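Local coordinates for protein NEQ263 (PDB 5BN3) that probably binds ATP as the B-type subunit of the catalytic core complex of an archaeal ATP synthase, at residues I132-G137 with Y303-D308. Residues are numbered along the deposited sequence; the frame is centred on the assembly and turned at random.
Sequences IFSPPG and YVLSQD. With SO4 (sulfate ion), chain X.
With OG anti to its backbone N (chi1 176°), Ser134 touches Leu305 CD2, while the first torsion of Leu305 falls outside the usual staggered range at -94° and its second, 36°, sets where CD2 lies. This methyl meets both CB and OG of the serine, the latter at 3.8 Å. The same hydroxyl donates a hydrogen bond of 2.7 Å from Ser134 OG to Pro135 O, linking the serine to the next carbonyl just where strand 131-134 ends. An alanine here, lacking OG, would probably let the Pro135 carbonyl turn and open a small gap beside Leu305 CD2, which would keep its contact with CB. Beyond it, Pro135 and Leu305 cross at about a right angle, ring atom CD 3.9 Å from Leu305 CB and 3.4 Å from Leu305 O. Met140 and Leu143 of helix 140-151 cover Leu305.

The two strands run parallel, joined by Phe133 N to Tyr303 O at 2.9 Å and by a straighter bond from Leu305 N to Phe133 O. They are neighbours in the central, mainly parallel sheet of the P-loop-type nucleotide-binding domain; strand 131-134 also pairs with strand 273-281, and so lies between it and strand 301-304. Ile132 and Tyr303 share one face, Ile132 CG1 meeting the edge of the tyrosine ring at CD2; Tyr303 OH is hydrogen-bonded to His122 O. On the other face Val304 CG2 approaches the Phe133 ring obliquely, at 4.3 Å from CD2.

Past the strands, the extended Gln307 side chain brings NE2 against Pro135 CB. Ser306 is the N-cap of helix 307-311, its OG bonding both Leu309 N and O1 of a sulfate, probably from the crystallisation liquor, that Asp308 N also bonds through O4. Asp308 makes salt bridges to Lys312 and to Lys453 of the neighbouring alpha chain.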
loop_
_atom_site.group_PDB
_atom_site.type_symbol
_atom_site.label_atom_id
_atom_site.label_comp_id
_atom_site.label_asym_id
_atom_site.label_seq_id
_atom_site.Cartn_x
_atom_site.Cartn_y
_atom_site.Cartn_z
ATOM N N ILE B 132 -24.698 -13.890 -2.125
ATOM C CA ILE B 132 -23.808 -14.923 -2.635
ATOM C C ILE B 132 -22.505 -14.245 -3.061
ATOM O O ILE B 132 -22.520 -13.343 -3.901
ATOM C CB ILE B 132 -24.426 -15.672 -3.836
ATOM C CG1 ILE B 132 -25.735 -16.360 -3.430
ATOM C CG2 ILE B 132 -23.449 -16.704 -4.390
ATOM C CD1 ILE B 132 -26.482 -16.977 -4.597
ATOM N N PHE B 133 -21.390 -14.660 -2.462
ATOM C CA PHE B 133 -20.074 -14.138 -2.826
ATOM C C PHE B 133 -19.397 -15.178 -3.700
ATOM O O PHE B 133 -19.337 -16.352 -3.327
ATOM C CB PHE B 133 -19.192 -13.927 -1.587
ATOM C CG PHE B 133 -19.636 -12.808 -0.679
ATOM C CD1 PHE B 133 -20.746 -12.030 -0.975
ATOM C CD2 PHE B 133 -18.919 -12.528 0.476
ATOM C CE1 PHE B 133 -21.139 -11.003 -0.125
ATOM C CE2 PHE B 133 -19.305 -11.505 1.327
ATOM C CZ PHE B 133 -20.419 -10.742 1.025
ATOM N N SER B 134 -18.870 -14.766 -4.846
ATOM C CA SER B 134 -18.198 -15.716 -5.731
ATOM C C SER B 134 -16.881 -15.192 -6.289
ATOM O O SER B 134 -16.764 -14.013 -6.621
ATOM C CB SER B 134 -19.117 -16.134 -6.885
ATOM O OG SER B 134 -18.438 -16.989 -7.794
ATOM N N PRO B 135 -15.880 -16.079 -6.382
ATOM C CA PRO B 135 -14.683 -15.791 -7.178
ATOM C C PRO B 135 -15.106 -15.667 -8.633
ATOM O O PRO B 135 -16.136 -16.237 -9.005
ATOM C CB PRO B 135 -13.833 -17.056 -7.006
ATOM C CG PRO B 135 -14.340 -17.706 -5.752
ATOM C CD PRO B 135 -15.802 -17.383 -5.696
ATOM N N PRO B 136 -14.343 -14.925 -9.448
ATOM C CA PRO B 136 -14.667 -14.868 -10.878
ATOM C C PRO B 136 -14.685 -16.265 -11.494
ATOM O O PRO B 136 -13.834 -17.089 -11.152
ATOM C CB PRO B 136 -13.501 -14.067 -11.463
ATOM C CG PRO B 136 -13.043 -13.205 -10.338
ATOM C CD PRO B 136 -13.223 -14.036 -9.094
ATOM N N GLY B 137 -15.653 -16.536 -12.366
ATOM C CA GLY B 137 -15.699 -17.803 -13.078
ATOM C C GLY B 137 -16.530 -18.918 -12.469
ATOM O O GLY B 137 -16.873 -19.881 -13.158
ATOM N N TYR B 303 -23.525 -16.776 1.303
ATOM C CA TYR B 303 -23.056 -18.064 0.812
ATOM C C TYR B 303 -21.787 -17.841 -0.011
ATOM O O TYR B 303 -21.822 -17.203 -1.065
ATOM C CB TYR B 303 -24.134 -18.751 -0.029
ATOM C CG TYR B 303 -25.447 -18.942 0.701
ATOM C CD1 TYR B 303 -25.509 -19.676 1.876
ATOM C CD2 TYR B 303 -26.624 -18.396 0.209
ATOM C CE1 TYR B 303 -26.705 -19.856 2.546
ATOM C CE2 TYR B 303 -27.828 -18.573 0.873
ATOM C CZ TYR B 303 -27.858 -19.304 2.040
ATOM O OH TYR B 303 -29.044 -19.484 2.713
ATOM N N VAL B 304 -20.668 -18.360 0.479
ATOM C CA VAL B 304 -19.378 -18.116 -0.154
ATOM C C VAL B 304 -18.948 -19.301 -1.009
ATOM O O VAL B 304 -18.891 -20.433 -0.525
ATOM C CB VAL B 304 -18.295 -17.818 0.899
ATOM C CG1 VAL B 304 -16.943 -17.594 0.233
ATOM C CG2 VAL B 304 -18.690 -16.607 1.726
ATOM N N LEU B 305 -18.651 -19.040 -2.279
ATOM C CA LEU B 305 -18.216 -20.099 -3.186
ATOM C C LEU B 305 -16.703 -20.295 -3.125
ATOM O O LEU B 305 -15.951 -19.344 -2.897
ATOM C CB LEU B 305 -18.678 -19.817 -4.620
ATOM C CG LEU B 305 -20.002 -20.456 -5.055
ATOM C CD1 LEU B 305 -21.007 -20.491 -3.924
ATOM C CD2 LEU B 305 -20.593 -19.732 -6.258
ATOM N N SER B 306 -16.262 -21.535 -3.326
ATOM C CA SER B 306 -14.862 -21.904 -3.117
ATOM C C SER B 306 -14.180 -22.391 -4.395
ATOM O O SER B 306 -14.662 -23.312 -5.058
ATOM C CB SER B 306 -14.770 -22.980 -2.026
ATOM O OG SER B 306 -13.497 -23.605 -2.015
ATOM N N GLN B 307 -13.057 -21.764 -4.731
ATOM C CA GLN B 307 -12.257 -22.157 -5.887
ATOM C C GLN B 307 -11.747 -23.585 -5.719
ATOM O O GLN B 307 -11.683 -24.350 -6.681
ATOM C CB GLN B 307 -11.069 -21.203 -6.042
ATOM C CG GLN B 307 -10.973 -20.516 -7.392
ATOM C CD GLN B 307 -9.979 -19.369 -7.384
ATOM O OE1 GLN B 307 -8.924 -19.449 -6.751
ATOM N NE2 GLN B 307 -10.317 -18.288 -8.078
ATOM N N ASP B 308 -11.382 -23.929 -4.489
ATOM C CA ASP B 308 -10.873 -25.260 -4.175
ATOM C C ASP B 308 -11.905 -26.349 -4.461
ATOM O O ASP B 308 -11.593 -27.355 -5.100
ATOM C CB ASP B 308 -10.425 -25.319 -2.713
ATOM C CG ASP B 308 -9.888 -26.680 -2.322
ATOM O OD1 ASP B 308 -8.838 -27.085 -2.865
ATOM O OD2 ASP B 308 -10.507 -27.344 -1.464
HETATM S S SO4 X . -10.490 -21.660 -1.224
HETATM O O1 SO4 X . -11.717 -22.187 -0.643
HETATM O O2 SO4 X . -9.346 -22.198 -0.498
HETATM O O3 SO4 X . -10.505 -20.204 -1.150
HETATM O O4 SO4 X . -10.415 -22.054 -2.625
#